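Local coordinates for A-type flavoprotein (Giardia intestinalis, PDB 2Q9U), which scavenges oxygen in this parasite, probably by passing electrons from FMN to a non-haem diiron centre, at residues Val20-Asp24 / Val57-Phe61; Asn84-His90 / Ser169-Phe173; Ala276-Ala281 / Ala392-Val397; Val311-Thr317 / Phe345-Phe350. All coordinates share one frame; numbering follows the deposited sequence.

How the interactions relate
Interactions 1 and 2 belong to the beta-lactamase-like part of the chain, interactions 3 and 4 to the flavodoxin-like part. Interaction 2 supplies five of the seven residues of the diiron pocket. Interaction 1 packs beside it, with Lys58 CB 4.0 Å from Gly88 O and the Lys58 side chain about 8 Å from the diiron group. Interaction 4 carries part of the FMN site, and interaction 3 packs against one face of its sheet through Leu277 CD1, 3.7 Å from Phe345 CE2. Within one chain the centres of interactions 2 and 4 lie about 38 Å apart. The flavin close to Glu87 is therefore not the one bound at interaction 4; the second subunit contributes Tyr267 there.

Interaction 1: residues Val20-Asp24 / Val57-Phe61; sequences VGIVD and VKYPF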
loop_
_atom_site.group_PDB
_atom_site.type_symbol
_atom_site.label_atom_id
_atom_site.label_comp_id
_atom_site.label_asym_id
_atom_site.label_seq_id
_atom_site.Cartn_x
_atom_site.Cartn_y
_atom_site.Cartn_z
ATOM N N VAL A 20 -24.713 -8.806 20.150
ATOM C CA VAL A 20 -24.149 -7.669 20.879
ATOM C C VAL A 20 -22.631 -7.516 20.541
ATOM O O VAL A 20 -21.854 -7.030 21.347
ATOM C CB VAL A 20 -24.383 -7.791 22.397
ATOM C CG1 VAL A 20 -25.907 -7.658 22.740
ATOM C CG2 VAL A 20 -23.745 -9.078 22.971
ATOM N N GLY A 21 -22.252 -7.927 19.326
ATOM C CA GLY A 21 -20.856 -7.883 18.909
ATOM C C GLY A 21 -20.512 -6.534 18.319
ATOM O O GLY A 21 -21.213 -5.545 18.527
ATOM N N ILE A 22 -19.443 -6.497 17.544
ATOM C CA ILE A 22 -19.093 -5.266 16.833
ATOM C C ILE A 22 -18.656 -5.609 15.425
ATOM O O ILE A 22 -18.124 -6.694 15.176
ATOM C CB ILE A 22 -18.014 -4.405 17.559
ATOM C CG1 ILE A 22 -16.599 -5.029 17.491
ATOM C CG2 ILE A 22 -18.409 -4.095 19.044
ATOM C CD1 ILE A 22 -15.749 -4.572 16.244
ATOM N N VAL A 23 -18.883 -4.680 14.511
ATOM C CA VAL A 23 -18.387 -4.853 13.138
ATOM C C VAL A 23 -17.126 -4.035 13.039
ATOM O O VAL A 23 -17.119 -2.831 13.377
ATOM C CB VAL A 23 -19.409 -4.403 12.054
ATOM C CG1 VAL A 23 -18.799 -4.663 10.642
ATOM C CG2 VAL A 23 -20.741 -5.213 12.171
ATOM N N ASP A 24 -16.042 -4.702 12.640
ATOM C CA ASP A 24 -14.743 -4.039 12.484
ATOM C C ASP A 24 -14.620 -3.649 10.995
ATOM O O ASP A 24 -14.032 -4.365 10.165
ATOM C CB ASP A 24 -13.595 -4.952 12.957
ATOM C CG ASP A 24 -12.270 -4.212 13.126
ATOM O OD1 ASP A 24 -12.128 -3.098 12.584
ATOM O OD2 ASP A 24 -11.329 -4.781 13.743
ATOM N N VAL A 57 -15.032 -9.206 22.886
ATOM C CA VAL A 57 -14.509 -8.601 21.647
ATOM C C VAL A 57 -13.124 -7.998 21.926
ATOM O O VAL A 57 -12.763 -7.807 23.086
ATOM C CB VAL A 57 -15.419 -7.462 21.073
ATOM C CG1 VAL A 57 -16.865 -7.957 20.754
ATOM C CG2 VAL A 57 -15.472 -6.270 22.003
ATOM N N LYS A 58 -12.408 -7.660 20.846
ATOM C CA LYS A 58 -11.084 -7.034 20.914
ATOM C C LYS A 58 -11.176 -5.719 21.707
ATOM O O LYS A 58 -12.120 -4.946 21.490
ATOM C CB LYS A 58 -10.617 -6.761 19.483
ATOM C CG LYS A 58 -9.095 -6.730 19.303
ATOM C CD LYS A 58 -8.762 -6.263 17.877
ATOM C CE LYS A 58 -8.733 -7.403 16.839
ATOM N NZ LYS A 58 -8.290 -6.939 15.437
ATOM N N TYR A 59 -10.191 -5.457 22.589
ATOM C CA TYR A 59 -10.226 -4.323 23.536
ATOM C C TYR A 59 -10.560 -2.916 22.969
ATOM O O TYR A 59 -11.221 -2.142 23.646
ATOM C CB TYR A 59 -8.945 -4.289 24.433
ATOM C CG TYR A 59 -7.720 -3.842 23.659
ATOM C CD1 TYR A 59 -7.425 -2.467 23.501
ATOM C CD2 TYR A 59 -6.889 -4.784 23.036
ATOM C CE1 TYR A 59 -6.316 -2.040 22.750
ATOM C CE2 TYR A 59 -5.764 -4.376 22.291
ATOM C CZ TYR A 59 -5.488 -2.998 22.156
ATOM O OH TYR A 59 -4.395 -2.587 21.404
ATOM N N PRO A 60 -10.160 -2.585 21.715
ATOM C CA PRO A 60 -10.546 -1.247 21.245
ATOM C C PRO A 60 -12.041 -0.998 21.180
ATOM O O PRO A 60 -12.456 0.156 21.186
ATOM C CB PRO A 60 -9.931 -1.171 19.836
ATOM C CG PRO A 60 -8.812 -2.160 19.892
ATOM C CD PRO A 60 -9.336 -3.280 20.715
ATOM N N PHE A 61 -12.828 -2.073 21.133
ATOM C CA PHE A 61 -14.287 -2.021 20.939
ATOM C C PHE A 61 -15.077 -2.309 22.210
ATOM O O PHE A 61 -16.301 -2.515 22.154
ATOM C CB PHE A 61 -14.661 -3.032 19.833
ATOM C CG PHE A 61 -13.907 -2.803 18.561
ATOM C CD1 PHE A 61 -14.275 -1.764 17.700
ATOM C CD2 PHE A 61 -12.801 -3.584 18.237
ATOM C CE1 PHE A 61 -13.557 -1.513 16.497
ATOM C CE2 PHE A 61 -12.070 -3.348 17.044
ATOM C CZ PHE A 61 -12.460 -2.311 16.173
HETATM O O HOH W 1 -8.954 -4.213 14.764
#
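Gly21 and Ile22 face Val57 and Phe61 across a gap wider than that between paired strands, with CA atoms 6.9 Å apart at Gly21 and Val57. The contact belongs to the metallo-beta-lactamase-like fold. Residues 20-24 form the end of strand 17-24, whereas residues 57-61 are the loop that leaves strand 52-54 and leads into helix 62-72. In the sheet, strand 39-46 runs between these two strands and pairs with 17-24, so the loop reaches residues 20-24 through side chains. The loop is tightened by a backbone bond from Phe61 N to Lys58 O, and Phe61 itself occupies the N-cap position of the helix.

The Phe61 ring carries the contact. Ile22 CD1 sits over its centre in a CH-pi contact, 3.5 Å from the centroid and 13° off the ring normal. Ile22 puts CG1 between its backbone N and carbonyl carbon (chi1 72°), which turns CD1 onto this face; Pro60 CB lies over the opposite face, offset toward the rim. Val57 adds a looser apolar touch, CG1 to Ile22 CG1 at 4.4 Å. Near the far end of the ring, Asp24 CG comes within 3.6 Å of Phe61 CZ, the carboxylate turned 61° from the ring plane. Asp24 OD2 and Lys58 NZ both hydrogen-bond to Tyr41 OH, yet stand 4.1 Å from each other, too far for a salt bridge. One water joins them in the plane of the Phe61 ring, donating to Asp24 OD2 at 2.6 Å and accepting from Lys58 NZ at 2.9 Å.

Interaction 2: residues Asn84-His90 / Ser169-Phe173; sequences NHAEGDH and SNDGF. With FEO (mu-oxo-diiron), chain G.
Asp171 meets His85 and His90 of the loop 84-90 at two irons, which its carboxylate bridges: OD1 binds iron FE1 at 2.0 Å, OD2 binds iron FE2 at the same distance. The loop carries the H-x-E-x-D-H metal motif of flavodiiron proteins, set in a metallo-beta-lactamase-like fold. Asp89 OD2 and His90 NE2 (2.2 Å) bind the first iron; Glu87 OE1 and His85 NE2 (2.3 Å) bind the second. His230 and His152 complete the protein ligands of the first and second iron respectively, and the oxo group bridges the pair. The Asp171 carboxylate stands steeply to both imidazoles, 75° from the His85 ring and 67° from that of His90.

Asn170 is the second-shell residue between the two histidines. Its ND2 lies over one face of the His90 ring, offset toward the rim and 3.8 Å from His90 CG, and also bonds to Asp55. Its OD1 comes 3.0 Å from His85 CB and accepts a weak bond from Asp171 N. With CG anti to its backbone N (chi1 -173°), the Asn170 amide is directed at the loop. Asp155, bonded to His85 ND1, and the iron at NE2 together fix that ring's rotation, while Glu87 OE2 bonds to Tyr267 of the second subunit.

A type II' turn from Ser169 to Gly172 presents Asn170 and Asp171 at its corners. A weak backbone bond from Gly172 N to Ser169 O closes it, and Ser169 OG donates to Gly172 O at 2.6 Å from well above the carbonyl plane.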
loop_
_atom_site.group_PDB
_atom_site.type_symbol
_atom_site.label_atom_id
_atom_site.label_comp_id
_atom_site.label_asym_id
_atom_site.label_seq_id
_atom_site.Cartn_x
_atom_site.Cartn_y
_atom_site.Cartn_z
ATOM N N ASN A 84 -15.455 -19.023 24.873
ATOM C CA ASN A 84 -15.199 -20.211 24.073
ATOM C C ASN A 84 -13.732 -20.333 23.722
ATOM O O ASN A 84 -13.299 -21.392 23.268
ATOM C CB ASN A 84 -15.994 -20.117 22.757
ATOM C CG ASN A 84 -17.475 -20.348 22.953
ATOM O OD1 ASN A 84 -18.315 -19.500 22.587
ATOM N ND2 ASN A 84 -17.811 -21.485 23.522
ATOM N N HIS A 85 -12.985 -19.231 23.865
ATOM C CA HIS A 85 -11.656 -19.089 23.206
ATOM C C HIS A 85 -10.967 -17.865 23.837
ATOM O O HIS A 85 -11.627 -16.875 24.129
ATOM C CB HIS A 85 -11.926 -18.917 21.704
ATOM C CG HIS A 85 -10.718 -18.823 20.816
ATOM N ND1 HIS A 85 -9.572 -19.567 20.984
ATOM C CD2 HIS A 85 -10.549 -18.137 19.659
ATOM C CE1 HIS A 85 -8.715 -19.287 20.012
ATOM N NE2 HIS A 85 -9.289 -18.432 19.185
ATOM N N ALA A 86 -9.659 -17.934 24.076
ATOM C CA ALA A 86 -8.984 -16.884 24.822
ATOM C C ALA A 86 -8.266 -15.872 23.915
ATOM O O ALA A 86 -7.700 -14.893 24.408
ATOM C CB ALA A 86 -7.983 -17.501 25.813
ATOM N N GLU A 87 -8.276 -16.114 22.600
ATOM C CA GLU A 87 -7.614 -15.197 21.667
ATOM C C GLU A 87 -8.175 -13.774 21.794
ATOM O O GLU A 87 -9.388 -13.585 22.033
ATOM C CB GLU A 87 -7.667 -15.715 20.213
ATOM C CG GLU A 87 -6.613 -15.033 19.303
ATOM C CD GLU A 87 -6.660 -15.543 17.897
ATOM O OE1 GLU A 87 -7.115 -16.693 17.710
ATOM O OE2 GLU A 87 -6.278 -14.777 16.982
ATOM N N GLY A 88 -7.283 -12.785 21.673
ATOM C CA GLY A 88 -7.624 -11.366 21.883
ATOM C C GLY A 88 -8.838 -10.831 21.138
ATOM O O GLY A 88 -9.577 -10.001 21.667
ATOM N N ASP A 89 -9.055 -11.294 19.914
ATOM C CA ASP A 89 -10.192 -10.817 19.143
ATOM C C ASP A 89 -11.554 -11.112 19.786
ATOM O O ASP A 89 -12.509 -10.394 19.525
ATOM C CB ASP A 89 -10.147 -11.255 17.672
ATOM C CG ASP A 89 -10.016 -12.769 17.489
ATOM O OD1 ASP A 89 -9.349 -13.439 18.297
ATOM O OD2 ASP A 89 -10.574 -13.291 16.504
ATOM N N HIS A 90 -11.642 -12.139 20.626
ATOM C CA HIS A 90 -12.893 -12.408 21.355
ATOM C C HIS A 90 -12.776 -12.205 22.848
ATOM O O HIS A 90 -13.690 -12.569 23.585
ATOM C CB HIS A 90 -13.306 -13.864 21.123
ATOM C CG HIS A 90 -13.220 -14.240 19.691
ATOM N ND1 HIS A 90 -14.119 -13.773 18.767
ATOM C CD2 HIS A 90 -12.287 -14.939 19.001
ATOM C CE1 HIS A 90 -13.760 -14.182 17.562
ATOM N NE2 HIS A 90 -12.656 -14.900 17.679
ATOM N N SER A 169 -20.406 -21.262 17.698
ATOM C CA SER A 169 -19.216 -21.970 17.218
ATOM C C SER A 169 -17.921 -21.166 17.337
ATOM O O SER A 169 -16.867 -21.651 16.969
ATOM C CB SER A 169 -19.420 -22.404 15.756
ATOM O OG SER A 169 -19.732 -21.268 14.963
ATOM N N ASN A 170 -18.022 -19.925 17.796
ATOM C CA ASN A 170 -16.836 -19.064 17.956
ATOM C C ASN A 170 -16.118 -18.935 16.581
ATOM O O ASN A 170 -16.786 -18.607 15.595
ATOM C CB ASN A 170 -15.959 -19.607 19.115
ATOM C CG ASN A 170 -14.810 -18.691 19.478
ATOM O OD1 ASN A 170 -13.653 -19.003 19.209
ATOM N ND2 ASN A 170 -15.124 -17.555 20.082
ATOM N N ASP A 171 -14.814 -19.189 16.494
ATOM C CA ASP A 171 -14.080 -19.063 15.238
ATOM C C ASP A 171 -14.648 -20.022 14.191
ATOM O O ASP A 171 -14.662 -19.731 12.965
ATOM C CB ASP A 171 -12.590 -19.378 15.426
ATOM C CG ASP A 171 -11.764 -18.177 15.933
ATOM O OD1 ASP A 171 -12.144 -16.982 15.764
ATOM O OD2 ASP A 171 -10.693 -18.465 16.494
ATOM N N GLY A 172 -15.119 -21.183 14.656
ATOM C CA GLY A 172 -15.741 -22.137 13.732
ATOM C C GLY A 172 -16.840 -21.507 12.899
ATOM O O GLY A 172 -17.664 -20.740 13.414
ATOM N N PHE A 173 -16.847 -21.838 11.607
ATOM C CA PHE A 173 -17.848 -21.348 10.646
ATOM C C PHE A 173 -17.748 -19.849 10.391
ATOM O O PHE A 173 -18.632 -19.260 9.772
ATOM C CB PHE A 173 -19.291 -21.731 11.032
ATOM C CG PHE A 173 -19.526 -23.213 11.023
ATOM C CD1 PHE A 173 -19.246 -23.980 12.167
ATOM C CD2 PHE A 173 -19.990 -23.840 9.875
ATOM C CE1 PHE A 173 -19.438 -25.379 12.149
ATOM C CE2 PHE A 173 -20.192 -25.233 9.839
ATOM C CZ PHE A 173 -19.910 -25.994 10.987
HETATM FE FE1 FEO G . -11.227 -15.191 16.033
HETATM FE FE2 FEO G . -8.947 -17.568 17.079
HETATM O O FEO G . -9.970 -15.795 17.245
#

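Interaction 3: residues Ala276-Ala281 / Ala392-Val397; sequences ALLDGA and AYNAGV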
loop_
_atom_site.group_PDB
_atom_site.type_symbol
_atom_site.label_atom_id
_atom_site.label_comp_id
_atom_site.label_asym_id
_atom_site.label_seq_id
_atom_site.Cartn_x
_atom_site.Cartn_y
_atom_site.Cartn_z
ATOM N N ALA A 276 2.321 -19.299 -20.414
ATOM C CA ALA A 276 2.285 -20.440 -21.345
ATOM C C ALA A 276 1.895 -21.732 -20.609
ATOM O O ALA A 276 1.084 -22.525 -21.104
ATOM C CB ALA A 276 3.663 -20.621 -22.058
ATOM N N LEU A 277 2.494 -21.939 -19.444
ATOM C CA LEU A 277 2.146 -23.083 -18.599
ATOM C C LEU A 277 0.652 -23.065 -18.260
ATOM O O LEU A 277 -0.024 -24.094 -18.290
ATOM C CB LEU A 277 2.986 -23.092 -17.324
ATOM C CG LEU A 277 2.803 -24.336 -16.450
ATOM C CD1 LEU A 277 4.134 -24.974 -16.138
ATOM C CD2 LEU A 277 2.108 -23.997 -15.170
ATOM N N LEU A 278 0.155 -21.886 -17.898
ATOM C CA LEU A 278 -1.252 -21.714 -17.516
ATOM C C LEU A 278 -2.213 -22.080 -18.655
ATOM O O LEU A 278 -3.234 -22.776 -18.439
ATOM C CB LEU A 278 -1.458 -20.256 -17.126
ATOM C CG LEU A 278 -2.512 -19.910 -16.110
ATOM C CD1 LEU A 278 -2.018 -20.326 -14.720
ATOM C CD2 LEU A 278 -2.850 -18.392 -16.196
ATOM N N ASP A 279 -1.891 -21.642 -19.872
ATOM C CA ASP A 279 -2.685 -22.055 -21.031
ATOM C C ASP A 279 -2.684 -23.561 -21.235
ATOM O O ASP A 279 -3.714 -24.109 -21.577
ATOM C CB ASP A 279 -2.305 -21.322 -22.322
ATOM C CG ASP A 279 -3.252 -20.166 -22.628
ATOM O OD1 ASP A 279 -3.638 -19.434 -21.672
ATOM O OD2 ASP A 279 -3.627 -20.002 -23.818
ATOM N N GLY A 280 -1.543 -24.210 -21.022
ATOM C CA GLY A 280 -1.453 -25.667 -21.109
ATOM C C GLY A 280 -2.425 -26.273 -20.109
ATOM O O GLY A 280 -3.227 -27.139 -20.447
ATOM N N ALA A 281 -2.390 -25.781 -18.875
ATOM C CA ALA A 281 -3.277 -26.314 -17.849
ATOM C C ALA A 281 -4.755 -26.082 -18.196
ATOM O O ALA A 281 -5.603 -26.965 -17.967
ATOM C CB ALA A 281 -2.916 -25.743 -16.457
ATOM N N ALA A 392 6.847 -25.080 -21.778
ATOM C CA ALA A 392 6.065 -24.636 -20.614
ATOM C C ALA A 392 4.615 -25.034 -20.777
ATOM O O ALA A 392 4.003 -25.531 -19.837
ATOM C CB ALA A 392 6.197 -23.114 -20.408
ATOM N N TYR A 393 4.079 -24.807 -21.973
ATOM C CA TYR A 393 2.695 -25.168 -22.315
ATOM C C TYR A 393 2.478 -26.660 -22.109
ATOM O O TYR A 393 1.473 -27.060 -21.510
ATOM C CB TYR A 393 2.355 -24.768 -23.754
ATOM C CG TYR A 393 0.948 -25.121 -24.205
ATOM C CD1 TYR A 393 0.634 -26.402 -24.700
ATOM C CD2 TYR A 393 -0.068 -24.176 -24.144
ATOM C CE1 TYR A 393 -0.681 -26.705 -25.117
ATOM C CE2 TYR A 393 -1.355 -24.467 -24.562
ATOM C CZ TYR A 393 -1.661 -25.713 -25.041
ATOM O OH TYR A 393 -2.971 -25.924 -25.439
ATOM N N ASN A 394 3.418 -27.477 -22.612
ATOM C CA ASN A 394 3.325 -28.932 -22.440
ATOM C C ASN A 394 3.400 -29.390 -20.979
ATOM O O ASN A 394 2.668 -30.303 -20.568
ATOM C CB ASN A 394 4.378 -29.664 -23.285
ATOM C CG ASN A 394 4.128 -29.512 -24.781
ATOM O OD1 ASN A 394 3.000 -29.207 -25.233
ATOM N ND2 ASN A 394 5.180 -29.691 -25.557
ATOM N N ALA A 395 4.296 -28.777 -20.209
ATOM C CA ALA A 395 4.361 -29.025 -18.773
ATOM C C ALA A 395 3.034 -28.668 -18.089
ATOM O O ALA A 395 2.630 -29.340 -17.139
ATOM C CB ALA A 395 5.524 -28.294 -18.144
ATOM N N GLY A 396 2.353 -27.634 -18.593
ATOM C CA GLY A 396 1.042 -27.225 -18.070
ATOM C C GLY A 396 -0.058 -28.221 -18.397
ATOM O O GLY A 396 -0.896 -28.530 -17.560
ATOM N N VAL A 397 -0.058 -28.732 -19.621
ATOM C CA VAL A 397 -1.034 -29.743 -20.004
ATOM C C VAL A 397 -0.924 -30.895 -19.011
ATOM O O VAL A 397 -1.940 -31.352 -18.473
ATOM C CB VAL A 397 -0.831 -30.268 -21.465
ATOM C CG1 VAL A 397 -1.872 -31.398 -21.798
ATOM C CG2 VAL A 397 -0.975 -29.155 -22.471
#
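The Tyr393 ring lays one face over Gly280, whose CA is 3.7 Å from the ring centroid, offset toward the rim in a CH-pi contact; Asn394 OD1 lies in the plane at the edge. The ring reaches over the helix because CG is anti to the Tyr393 backbone N (chi1 179°). Helices 276-281 and 392-397 cross at -37° with their axes only 6.3 Å apart. Each brings an Ala-x-x-x-Gly pair, Ala276/Gly280 and Ala392/Gly396, to the interface, an arrangement resembling the GxxxG-like, right-handed crossing. Gly280 and Gly396 have no side chain to separate the backbones, so CA-H...O contacts run both ways: Gly280 CA to Tyr393 O and Gly396 CA to Leu277 O, each 3.3 Å. The alanines meet at one end, Ala276 CB lying 3.9 Å from Ala392 CB. Beside the glycines, Leu277 CD1 touches Ala395 CB.

Around the contact, Asp279 OD2 is held by Arg68 and Gln9 N of the third subunit. Both helices lie against the parallel sheet of the flavodoxin-like fold: Leu277 rests on Val261 and Ala281 on Val259 of strand 258-263, Leu278 reaches Leu290 of strand 287-292, and Ala395 of the other helix rests on Phe345 of strand 344-350.

Interaction 4: residues Val311-Thr317 / Phe345-Phe350; sequences VAFASPT and FAFGAF. With FMN (flavin mononucleotide), chain F.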
loop_
_atom_site.group_PDB
_atom_site.type_symbol
_atom_site.label_atom_id
_atom_site.label_comp_id
_atom_site.label_asym_id
_atom_site.label_seq_id
_atom_site.Cartn_x
_atom_site.Cartn_y
_atom_site.Cartn_z
ATOM N N VAL A 311 -0.466 -27.452 -8.173
ATOM C CA VAL A 311 0.150 -26.114 -8.073
ATOM C C VAL A 311 1.496 -26.044 -8.794
ATOM O O VAL A 311 2.157 -27.066 -9.035
ATOM C CB VAL A 311 0.340 -25.653 -6.585
ATOM C CG1 VAL A 311 -1.002 -25.529 -5.880
ATOM C CG2 VAL A 311 1.315 -26.596 -5.779
ATOM N N ALA A 312 1.895 -24.823 -9.122
ATOM C CA ALA A 312 3.286 -24.555 -9.516
ATOM C C ALA A 312 3.823 -23.326 -8.768
ATOM O O ALA A 312 3.076 -22.360 -8.523
ATOM C CB ALA A 312 3.391 -24.360 -11.050
ATOM N N PHE A 313 5.101 -23.391 -8.381
ATOM C CA PHE A 313 5.790 -22.260 -7.788
ATOM C C PHE A 313 7.008 -21.898 -8.621
ATOM O O PHE A 313 7.769 -22.778 -9.076
ATOM C CB PHE A 313 6.218 -22.569 -6.364
ATOM C CG PHE A 313 5.099 -22.436 -5.350
ATOM C CD1 PHE A 313 4.067 -23.390 -5.299
ATOM C CD2 PHE A 313 5.071 -21.372 -4.465
ATOM C CE1 PHE A 313 3.019 -23.287 -4.368
ATOM C CE2 PHE A 313 4.032 -21.273 -3.495
ATOM C CZ PHE A 313 3.001 -22.228 -3.466
ATOM N N ALA A 314 7.217 -20.601 -8.793
ATOM C CA ALA A 314 8.256 -20.149 -9.705
ATOM C C ALA A 314 8.920 -18.893 -9.189
ATOM O O ALA A 314 8.284 -18.074 -8.539
ATOM C CB ALA A 314 7.679 -19.915 -11.083
ATOM N N SER A 315 10.201 -18.764 -9.505
ATOM C CA SER A 315 10.979 -17.574 -9.165
ATOM C C SER A 315 12.254 -17.554 -10.004
ATOM O O SER A 315 12.849 -18.612 -10.225
ATOM C CB SER A 315 11.377 -17.614 -7.672
ATOM O OG SER A 315 12.290 -16.588 -7.343
ATOM N N PRO A 316 12.703 -16.351 -10.430
ATOM C CA PRO A 316 14.103 -16.274 -10.860
ATOM C C PRO A 316 15.055 -16.452 -9.697
ATOM O O PRO A 316 14.660 -16.335 -8.518
ATOM C CB PRO A 316 14.217 -14.847 -11.452
ATOM C CG PRO A 316 13.161 -14.061 -10.773
ATOM C CD PRO A 316 12.002 -15.067 -10.597
ATOM N N THR A 317 16.311 -16.774 -10.013
ATOM C CA THR A 317 17.347 -16.816 -8.997
ATOM C C THR A 317 17.717 -15.379 -8.615
ATOM O O THR A 317 18.062 -14.548 -9.470
ATOM C CB THR A 317 18.583 -17.637 -9.458
ATOM O OG1 THR A 317 18.205 -19.018 -9.614
ATOM C CG2 THR A 317 19.701 -17.573 -8.408
ATOM N N PHE A 345 4.796 -28.394 -9.313
ATOM C CA PHE A 345 5.795 -28.175 -10.357
ATOM C C PHE A 345 6.539 -26.869 -10.034
ATOM O O PHE A 345 5.996 -25.996 -9.337
ATOM C CB PHE A 345 5.090 -28.085 -11.715
ATOM C CG PHE A 345 6.011 -28.059 -12.891
ATOM C CD1 PHE A 345 6.747 -29.206 -13.245
ATOM C CD2 PHE A 345 6.136 -26.917 -13.662
ATOM C CE1 PHE A 345 7.610 -29.205 -14.356
ATOM C CE2 PHE A 345 6.997 -26.886 -14.779
ATOM C CZ PHE A 345 7.739 -28.033 -15.125
ATOM N N ALA A 346 7.787 -26.763 -10.489
ATOM C CA ALA A 346 8.572 -25.539 -10.265
ATOM C C ALA A 346 9.300 -25.136 -11.534
ATOM O O ALA A 346 9.695 -25.991 -12.315
ATOM C CB ALA A 346 9.563 -25.717 -9.094
ATOM N N PHE A 347 9.473 -23.828 -11.748
ATOM C CA PHE A 347 10.230 -23.362 -12.909
ATOM C C PHE A 347 10.794 -21.973 -12.638
ATOM O O PHE A 347 10.427 -21.358 -11.654
ATOM C CB PHE A 347 9.366 -23.360 -14.187
ATOM C CG PHE A 347 8.122 -22.505 -14.090
ATOM C CD1 PHE A 347 6.956 -23.004 -13.487
ATOM C CD2 PHE A 347 8.111 -21.205 -14.596
ATOM C CE1 PHE A 347 5.808 -22.213 -13.375
ATOM C CE2 PHE A 347 6.941 -20.394 -14.488
ATOM C CZ PHE A 347 5.788 -20.919 -13.900
ATOM N N GLY A 348 11.683 -21.486 -13.500
ATOM C CA GLY A 348 12.212 -20.146 -13.294
ATOM C C GLY A 348 13.444 -19.854 -14.101
ATOM O O GLY A 348 14.153 -20.769 -14.510
ATOM N N ALA A 349 13.675 -18.567 -14.321
ATOM C CA ALA A 349 14.865 -18.078 -15.025
ATOM C C ALA A 349 16.084 -18.026 -14.118
ATOM O O ALA A 349 15.972 -18.015 -12.900
ATOM C CB ALA A 349 14.567 -16.688 -15.612
ATOM N N PHE A 350 17.274 -17.991 -14.706
ATOM C CA PHE A 350 18.475 -17.664 -13.945
ATOM C C PHE A 350 19.458 -16.982 -14.895
ATOM O O PHE A 350 19.277 -17.015 -16.120
ATOM C CB PHE A 350 19.095 -18.914 -13.292
ATOM C CG PHE A 350 19.596 -19.939 -14.285
ATOM C CD1 PHE A 350 18.744 -20.898 -14.807
ATOM C CD2 PHE A 350 20.928 -19.920 -14.710
ATOM C CE1 PHE A 350 19.213 -21.862 -15.742
ATOM C CE2 PHE A 350 21.410 -20.869 -15.643
ATOM C CZ PHE A 350 20.548 -21.832 -16.159
HETATM N N1 FMN F . 21.111 -15.042 -11.525
HETATM C C2 FMN F . 21.768 -16.091 -10.951
HETATM O O2 FMN F . 21.957 -17.128 -11.607
HETATM N N3 FMN F . 22.246 -15.979 -9.659
HETATM C C4 FMN F . 22.037 -14.833 -8.909
HETATM O O4 FMN F . 22.366 -14.856 -7.725
HETATM C C4A FMN F . 21.349 -13.752 -9.490
HETATM N N5 FMN F . 21.134 -12.559 -8.806
HETATM C C5A FMN F . 20.459 -11.522 -9.442
HETATM C C6 FMN F . 20.233 -10.317 -8.767
HETATM C C7 FMN F . 19.548 -9.258 -9.388
HETATM C C7M FMN F . 19.516 -7.925 -8.690
HETATM C C8 FMN F . 19.090 -9.394 -10.698
HETATM C C8M FMN F . 18.257 -8.327 -11.363
HETATM C C9 FMN F . 19.317 -10.592 -11.375
HETATM C C9A FMN F . 19.998 -11.658 -10.758
HETATM N N10 FMN F . 20.212 -12.857 -11.436
HETATM C C10 FMN F . 20.902 -13.878 -10.817
HETATM C "C1'" FMN F . 19.743 -13.064 -12.845
HETATM C "C2'" FMN F . 18.242 -13.329 -12.926
HETATM O "O2'" FMN F . 17.879 -14.581 -12.348
HETATM C "C3'" FMN F . 17.882 -13.185 -14.407
HETATM O "O3'" FMN F . 17.904 -11.798 -14.708
HETATM C "C4'" FMN F . 16.525 -13.736 -14.791
HETATM O "O4'" FMN F . 16.419 -13.775 -16.208
HETATM C "C5'" FMN F . 15.390 -12.873 -14.253
HETATM O "O5'" FMN F . 14.162 -13.552 -14.451
HETATM P P FMN F . 12.836 -12.689 -14.634
HETATM O O1P FMN F . 11.685 -13.658 -14.426
HETATM O O2P FMN F . 12.855 -11.608 -13.592
HETATM O O3P FMN F . 12.766 -12.063 -16.017
#
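Ala314 CB sits over the centre of the Phe347 ring, 3.5 Å from the centroid and 12° off the normal, while Ala312 CB meets the same ring in its plane, 4.0 Å from CE1. The Phe347 ring reaches over Ala314 of the adjacent strand because CG stands between its own backbone N and carbonyl carbon (chi1 58°). On the face opposite Ala312, Ala314 and Phe347 lie Phe313 and Ala346, covered by Ile360 of helix 356-367.

These are adjacent parallel strands of the flavodoxin-like beta-alpha-beta unit that crosses over through helix 324-336. Phe345 N bonds to Val311 O at 3.0 Å, and Phe313 N to Phe345 O; the next two bonds, Phe347 N to Phe313 O and Ser315 N to Phe347 O, are weak. Ser315 O is buried without a polar partner; Gly348 CA offers it a CA-H...O contact at 3.5 Å. Past the end of strand 311-314, Thr317 N bonds to Ala349 O at 3.2 Å.

The C-terminal ends of both segments line the FMN pocket. Thr317 O accepts from FMN O2' at 2.9 Å, Thr317 CG2 approaches flavin N3 at 3.3 Å, and Pro316 CB and Ala349 CB line O5'. Thr317 OG1 bonds to the backbone N of Arg355 and Ala356, which fixes its rotation with the methyl toward the flavin. The two segments thus hold the cofactor with one main-chain bond and apolar carbons, probably by shape and not by charge pairing.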